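Local coordinates for protein diaminopimelate decarboxylase (Helicobacter pylori, PDB 2QGH) that catalyses the pyridoxal-phosphate-dependent decarboxylation of meso-diaminopimelate to L-lysine, the last step of bacterial lysine biosynthesis, at residues P158-G171 with H205-A219. Sequence-based numbering, arbitrary orientation.
Sequences PNIDAKTHPYISTG and HIGSQLLDLEPIIEA. With PLP (pyridoxal-5'-phosphate), chain B; LYS (lysine), chain C.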
loop_
_atom_site.group_PDB
_atom_site.type_symbol
_atom_site.label_atom_id
_atom_site.label_comp_id
_atom_site.label_asym_id
_atom_site.label_seq_id
_atom_site.Cartn_x
_atom_site.Cartn_y
_atom_site.Cartn_z
ATOM N N PRO A 158 -23.308 -12.693 -10.832
ATOM C CA PRO A 158 -23.771 -13.963 -11.397
ATOM C C PRO A 158 -23.361 -15.158 -10.538
ATOM O O PRO A 158 -23.522 -16.311 -10.943
ATOM C CB PRO A 158 -23.096 -13.984 -12.760
ATOM C CG PRO A 158 -21.752 -13.401 -12.436
ATOM C CD PRO A 158 -22.118 -12.206 -11.556
ATOM N N ASN A 159 -22.838 -14.869 -9.351
ATOM C CA ASN A 159 -22.381 -15.896 -8.420
ATOM C C ASN A 159 -21.541 -16.966 -9.114
ATOM O O ASN A 159 -21.869 -18.152 -9.068
ATOM C CB ASN A 159 -23.572 -16.547 -7.708
ATOM C CG ASN A 159 -23.141 -17.468 -6.574
ATOM O OD1 ASN A 159 -22.117 -17.233 -5.921
ATOM N ND2 ASN A 159 -23.931 -18.509 -6.319
ATOM N N ILE A 160 -20.462 -16.535 -9.760
ATOM C CA ILE A 160 -19.567 -17.450 -10.456
ATOM C C ILE A 160 -18.114 -17.221 -10.024
ATOM O O ILE A 160 -17.641 -16.086 -9.951
ATOM C CB ILE A 160 -19.671 -17.283 -11.992
ATOM C CG1 ILE A 160 -21.104 -17.555 -12.456
ATOM C CG2 ILE A 160 -18.714 -18.248 -12.686
ATOM C CD1 ILE A 160 -21.328 -17.295 -13.928
ATOM N N ASP A 161 -17.419 -18.316 -9.731
ATOM C CA ASP A 161 -16.023 -18.279 -9.302
ATOM C C ASP A 161 -15.122 -18.002 -10.511
ATOM O O ASP A 161 -15.057 -18.802 -11.443
ATOM C CB ASP A 161 -15.664 -19.627 -8.665
ATOM C CG ASP A 161 -14.254 -19.665 -8.114
ATOM O OD1 ASP A 161 -14.100 -19.679 -6.874
ATOM O OD2 ASP A 161 -13.303 -19.683 -8.922
ATOM N N ALA A 162 -14.426 -16.869 -10.493
ATOM C CA ALA A 162 -13.550 -16.495 -11.604
ATOM C C ALA A 162 -12.254 -17.310 -11.660
ATOM O O ALA A 162 -11.507 -17.241 -12.643
ATOM C CB ALA A 162 -13.228 -15.008 -11.524
ATOM N N LYS A 163 -11.991 -18.078 -10.607
ATOM C CA LYS A 163 -10.793 -18.906 -10.533
ATOM C C LYS A 163 -9.509 -18.078 -10.583
ATOM O O LYS A 163 -8.669 -18.262 -11.468
ATOM C CB LYS A 163 -10.784 -19.945 -11.666
ATOM C CG LYS A 163 -11.861 -21.025 -11.548
ATOM C CD LYS A 163 -11.657 -22.130 -12.579
ATOM C CE LYS A 163 -10.287 -22.785 -12.410
ATOM N NZ LYS A 163 -10.051 -23.916 -13.353
ATOM N N THR A 164 -9.363 -17.174 -9.620
ATOM C CA THR A 164 -8.190 -16.318 -9.536
ATOM C C THR A 164 -7.797 -16.153 -8.064
ATOM O O THR A 164 -8.159 -16.977 -7.222
ATOM C CB THR A 164 -8.486 -14.937 -10.168
ATOM O OG1 THR A 164 -7.305 -14.129 -10.155
ATOM C CG2 THR A 164 -9.602 -14.233 -9.406
ATOM N N HIS A 165 -7.045 -15.103 -7.754
ATOM C CA HIS A 165 -6.640 -14.853 -6.372
ATOM C C HIS A 165 -7.871 -14.308 -5.635
ATOM O O HIS A 165 -8.600 -13.467 -6.163
ATOM C CB HIS A 165 -5.487 -13.835 -6.328
ATOM C CG HIS A 165 -4.901 -13.636 -4.961
ATOM N ND1 HIS A 165 -5.625 -13.118 -3.905
ATOM C CD2 HIS A 165 -3.661 -13.888 -4.477
ATOM C CE1 HIS A 165 -4.856 -13.061 -2.832
ATOM N NE2 HIS A 165 -3.659 -13.522 -3.153
ATOM N N PRO A 166 -8.124 -14.794 -4.411
ATOM C CA PRO A 166 -9.289 -14.315 -3.660
ATOM C C PRO A 166 -9.422 -12.790 -3.566
ATOM O O PRO A 166 -10.534 -12.260 -3.623
ATOM C CB PRO A 166 -9.117 -14.982 -2.288
ATOM C CG PRO A 166 -7.625 -15.216 -2.191
ATOM C CD PRO A 166 -7.295 -15.688 -3.581
ATOM N N TYR A 167 -8.296 -12.090 -3.435
ATOM C CA TYR A 167 -8.316 -10.629 -3.317
ATOM C C TYR A 167 -8.795 -9.878 -4.559
ATOM O O TYR A 167 -9.288 -8.754 -4.457
ATOM C CB TYR A 167 -6.933 -10.104 -2.917
ATOM C CG TYR A 167 -6.603 -10.262 -1.445
ATOM C CD1 TYR A 167 -5.419 -9.742 -0.921
ATOM C CD2 TYR A 167 -7.465 -10.940 -0.575
ATOM C CE1 TYR A 167 -5.094 -9.894 0.424
ATOM C CE2 TYR A 167 -7.148 -11.099 0.778
ATOM C CZ TYR A 167 -5.959 -10.573 1.267
ATOM O OH TYR A 167 -5.622 -10.732 2.592
ATOM N N ILE A 168 -8.639 -10.492 -5.725
ATOM C CA ILE A 168 -9.065 -9.871 -6.970
ATOM C C ILE A 168 -10.145 -10.706 -7.662
ATOM O O ILE A 168 -10.371 -10.582 -8.864
ATOM C CB ILE A 168 -7.874 -9.683 -7.934
ATOM C CG1 ILE A 168 -7.293 -11.048 -8.313
ATOM C CG2 ILE A 168 -6.806 -8.810 -7.277
ATOM C CD1 ILE A 168 -6.240 -10.989 -9.394
ATOM N N SER A 169 -10.791 -11.577 -6.893
ATOM C CA SER A 169 -11.872 -12.406 -7.409
ATOM C C SER A 169 -13.112 -11.687 -6.890
ATOM O O SER A 169 -13.259 -11.496 -5.684
ATOM C CB SER A 169 -11.789 -13.815 -6.830
ATOM O OG SER A 169 -12.663 -14.691 -7.515
ATOM N N THR A 170 -14.005 -11.289 -7.789
ATOM C CA THR A 170 -15.173 -10.527 -7.364
ATOM C C THR A 170 -16.539 -11.018 -7.845
ATOM O O THR A 170 -17.555 -10.368 -7.581
ATOM C CB THR A 170 -15.001 -9.041 -7.797
ATOM O OG1 THR A 170 -14.902 -8.964 -9.224
ATOM C CG2 THR A 170 -13.727 -8.455 -7.208
ATOM N N GLY A 171 -16.572 -12.160 -8.529
ATOM C CA GLY A 171 -17.833 -12.673 -9.054
ATOM C C GLY A 171 -18.630 -13.667 -8.225
ATOM O O GLY A 171 -19.659 -14.169 -8.675
ATOM N N HIS A 205 -18.593 -8.084 -13.600
ATOM C CA HIS A 205 -17.142 -8.188 -13.535
ATOM C C HIS A 205 -16.850 -9.251 -12.486
ATOM O O HIS A 205 -16.997 -8.999 -11.290
ATOM C CB HIS A 205 -16.514 -6.860 -13.120
ATOM C CG HIS A 205 -15.021 -6.908 -13.078
ATOM N ND1 HIS A 205 -14.246 -6.879 -14.217
ATOM C CD2 HIS A 205 -14.165 -7.091 -12.045
ATOM C CE1 HIS A 205 -12.978 -7.044 -13.889
ATOM N NE2 HIS A 205 -12.901 -7.175 -12.576
ATOM N N ILE A 206 -16.436 -10.435 -12.933
ATOM C CA ILE A 206 -16.188 -11.546 -12.016
ATOM C C ILE A 206 -14.804 -11.703 -11.387
ATOM O O ILE A 206 -14.629 -12.547 -10.500
ATOM C CB ILE A 206 -16.569 -12.901 -12.674
ATOM C CG1 ILE A 206 -15.741 -13.133 -13.937
ATOM C CG2 ILE A 206 -18.051 -12.911 -13.010
ATOM C CD1 ILE A 206 -15.872 -14.532 -14.511
ATOM N N GLY A 207 -13.826 -10.910 -11.824
ATOM C CA GLY A 207 -12.496 -11.021 -11.248
ATOM C C GLY A 207 -11.392 -10.409 -12.091
ATOM O O GLY A 207 -11.643 -9.881 -13.175
ATOM N N SER A 208 -10.163 -10.486 -11.585
ATOM C CA SER A 208 -9.001 -9.938 -12.279
ATOM C C SER A 208 -7.910 -10.994 -12.486
ATOM O O SER A 208 -7.844 -11.982 -11.756
ATOM C CB SER A 208 -8.426 -8.757 -11.487
ATOM O OG SER A 208 -7.377 -8.128 -12.200
ATOM N N GLN A 209 -7.056 -10.768 -13.481
ATOM C CA GLN A 209 -5.966 -11.685 -13.801
ATOM C C GLN A 209 -6.521 -13.081 -14.060
ATOM O O GLN A 209 -6.031 -14.068 -13.521
ATOM C CB GLN A 209 -4.948 -11.706 -12.653
ATOM C CG GLN A 209 -3.723 -12.628 -12.844
ATOM C CD GLN A 209 -2.993 -12.405 -14.156
ATOM O OE1 GLN A 209 -2.897 -11.283 -14.644
ATOM N NE2 GLN A 209 -2.460 -13.478 -14.727
ATOM N N LEU A 210 -7.552 -13.150 -14.898
ATOM C CA LEU A 210 -8.197 -14.415 -15.233
ATOM C C LEU A 210 -7.495 -15.108 -16.397
ATOM O O LEU A 210 -7.245 -14.494 -17.432
ATOM C CB LEU A 210 -9.664 -14.174 -15.599
ATOM C CG LEU A 210 -10.504 -13.393 -14.588
ATOM C CD1 LEU A 210 -11.956 -13.409 -15.025
ATOM C CD2 LEU A 210 -10.364 -14.010 -13.209
ATOM N N LEU A 211 -7.180 -16.388 -16.222
ATOM C CA LEU A 211 -6.510 -17.152 -17.269
ATOM C C LEU A 211 -7.458 -18.156 -17.924
ATOM O O LEU A 211 -7.156 -18.697 -18.990
ATOM C CB LEU A 211 -5.293 -17.889 -16.707
ATOM C CG LEU A 211 -4.040 -17.114 -16.266
ATOM C CD1 LEU A 211 -3.524 -16.233 -17.393
ATOM C CD2 LEU A 211 -4.361 -16.288 -15.051
ATOM N N ASP A 212 -8.599 -18.410 -17.290
ATOM C CA ASP A 212 -9.566 -19.347 -17.850
ATOM C C ASP A 212 -10.768 -18.589 -18.426
ATOM O O ASP A 212 -11.430 -17.824 -17.723
ATOM C CB ASP A 212 -10.026 -20.337 -16.775
ATOM C CG ASP A 212 -10.913 -21.441 -17.338
ATOM O OD1 ASP A 212 -11.455 -22.237 -16.543
ATOM O OD2 ASP A 212 -11.066 -21.516 -18.578
ATOM N N LEU A 213 -11.044 -18.810 -19.710
ATOM C CA LEU A 213 -12.150 -18.140 -20.395
ATOM C C LEU A 213 -13.540 -18.712 -20.113
ATOM O O LEU A 213 -14.535 -18.100 -20.473
ATOM C CB LEU A 213 -11.900 -18.147 -21.908
ATOM C CG LEU A 213 -12.990 -17.557 -22.809
ATOM C CD1 LEU A 213 -13.130 -16.070 -22.526
ATOM C CD2 LEU A 213 -12.639 -17.787 -24.270
ATOM N N GLU A 214 -13.618 -19.876 -19.476
ATOM C CA GLU A 214 -14.922 -20.478 -19.188
ATOM C C GLU A 214 -15.776 -19.680 -18.214
ATOM O O GLU A 214 -16.958 -19.451 -18.472
ATOM C CB GLU A 214 -14.773 -21.913 -18.670
ATOM C CG GLU A 214 -14.360 -22.915 -19.735
ATOM C CD GLU A 214 -14.523 -24.363 -19.290
ATOM O OE1 GLU A 214 -14.094 -25.266 -20.043
ATOM O OE2 GLU A 214 -15.080 -24.605 -18.194
ATOM N N PRO A 215 -15.199 -19.244 -17.081
ATOM C CA PRO A 215 -16.004 -18.475 -16.126
ATOM C C PRO A 215 -16.587 -17.199 -16.737
ATOM O O PRO A 215 -17.724 -16.828 -16.452
ATOM C CB PRO A 215 -15.018 -18.192 -14.996
ATOM C CG PRO A 215 -14.119 -19.373 -15.038
ATOM C CD PRO A 215 -13.868 -19.526 -16.523
ATOM N N ILE A 216 -15.808 -16.538 -17.584
ATOM C CA ILE A 216 -16.251 -15.309 -18.231
ATOM C C ILE A 216 -17.448 -15.609 -19.134
ATOM O O ILE A 216 -18.495 -14.952 -19.044
ATOM C CB ILE A 216 -15.102 -14.689 -19.057
ATOM C CG1 ILE A 216 -13.910 -14.414 -18.134
ATOM C CG2 ILE A 216 -15.558 -13.395 -19.723
ATOM C CD1 ILE A 216 -12.640 -14.017 -18.857
ATOM N N ILE A 217 -17.294 -16.618 -19.988
ATOM C CA ILE A 217 -18.357 -17.027 -20.901
ATOM C C ILE A 217 -19.619 -17.434 -20.142
ATOM O O ILE A 217 -20.727 -17.029 -20.506
ATOM C CB ILE A 217 -17.896 -18.191 -21.788
ATOM C CG1 ILE A 217 -16.691 -17.747 -22.609
ATOM C CG2 ILE A 217 -19.032 -18.645 -22.699
ATOM C CD1 ILE A 217 -16.936 -16.463 -23.389
ATOM N N GLU A 218 -19.455 -18.221 -19.082
ATOM C CA GLU A 218 -20.601 -18.642 -18.293
ATOM C C GLU A 218 -21.324 -17.410 -17.756
ATOM O O GLU A 218 -22.548 -17.364 -17.722
ATOM C CB GLU A 218 -20.162 -19.528 -17.131
ATOM C CG GLU A 218 -21.318 -20.040 -16.286
ATOM C CD GLU A 218 -20.858 -20.841 -15.075
ATOM O OE1 GLU A 218 -21.715 -21.213 -14.239
ATOM O OE2 GLU A 218 -19.641 -21.098 -14.960
ATOM N N ALA A 219 -20.561 -16.402 -17.350
ATOM C CA ALA A 219 -21.150 -15.175 -16.826
ATOM C C ALA A 219 -21.890 -14.423 -17.935
ATOM O O ALA A 219 -22.974 -13.890 -17.718
ATOM C CB ALA A 219 -20.067 -14.293 -16.218
HETATM N N1 PLP B . -13.863 -3.162 -14.296
HETATM C C2 PLP B . -14.204 -3.286 -12.933
HETATM C C2A PLP B . -15.566 -2.955 -12.465
HETATM C C3 PLP B . -13.172 -3.720 -12.008
HETATM O O3 PLP B . -13.444 -3.843 -10.659
HETATM C C4 PLP B . -11.888 -4.016 -12.464
HETATM C C4A PLP B . -11.010 -4.701 -11.477
HETATM C C5 PLP B . -11.555 -3.876 -13.819
HETATM C C6 PLP B . -12.576 -3.467 -14.760
HETATM C C5A PLP B . -10.203 -3.914 -14.391
HETATM O O4P PLP B . -9.821 -5.259 -14.567
HETATM P P PLP B . -8.505 -5.620 -15.098
HETATM O O1P PLP B . -7.271 -4.730 -14.751
HETATM O O2P PLP B . -8.744 -5.635 -16.672
HETATM O O3P PLP B . -8.201 -7.058 -14.529
HETATM N N LYS C . -4.948 -4.487 -7.505
HETATM C CA LYS C . -5.108 -5.872 -8.048
HETATM C C LYS C . -3.770 -6.398 -8.568
HETATM O O LYS C . -2.746 -5.753 -8.263
HETATM C CB LYS C . -6.160 -5.875 -9.171
HETATM C CG LYS C . -7.560 -5.535 -8.682
HETATM C CD LYS C . -8.508 -5.186 -9.814
HETATM C CE LYS C . -9.895 -4.876 -9.254
HETATM N NZ LYS C . -10.878 -4.350 -10.259
HETATM O OXT LYS C . -3.754 -7.436 -9.266
HETATM O O HOH W 1 -15.556 -14.828 -8.746
#
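Thr164 and Ser208 are joined through a hydroxyl: Thr164 OG1, anti to its own backbone N (chi1 -177°), donates to Ser208 O at 2.7 Å, almost in line with the carbonyl (C=O...donor angle 172°). Ser208 N in turn donates to Ile168 O at 2.7 Å. Near the end of 158-171, Thr170 N donates to Ile206 O from above the carbonyl plane, and Thr170 OG1 likewise to His205 O (46° out of plane), which also accepts from Arg155 NH2. A water donates to Ile160 O and Ile206 O and accepts from Ala162 N and Ser169 OG, bridging the segments through four bonds.

Apolar packing is closest round Ala162, whose CB meets Leu210 CD2 at a tight 3.5 Å; Gly207 CA passes the same methyl. Further along, Ile160 CD1 rests on Glu218 CG at 3.6 Å and beside Ala219.

Among charged groups, Lys163 NZ and Asp212 OD1 form only a long salt bridge (3.9 Å). Asp212 N-caps the helix through OD2, which accepts from Glu214 N.

Both ligands border this junction. The His205 ring lies over the pyridoxal ring, with PLP C3 3.4 Å above its plane, and His205 ND1 is hydrogen-bonded to Gly244 N. Ser208 OG donates to phosphate O3P and also bonds Arg282, whereas Ile168 CG2 touches the bound lysine at CA (3.5 Å).

In this family's (beta/alpha)8 (TIM) barrel, the loops after strands 150-155 and 197-203 thus meet beside the cofactor, paired by a single Ser169-Gly207 bridge (CA-CA 4.1 Å); the first also covers the start of helix 213-232, with Ser351 of the second subunit bonded to Ser169 O.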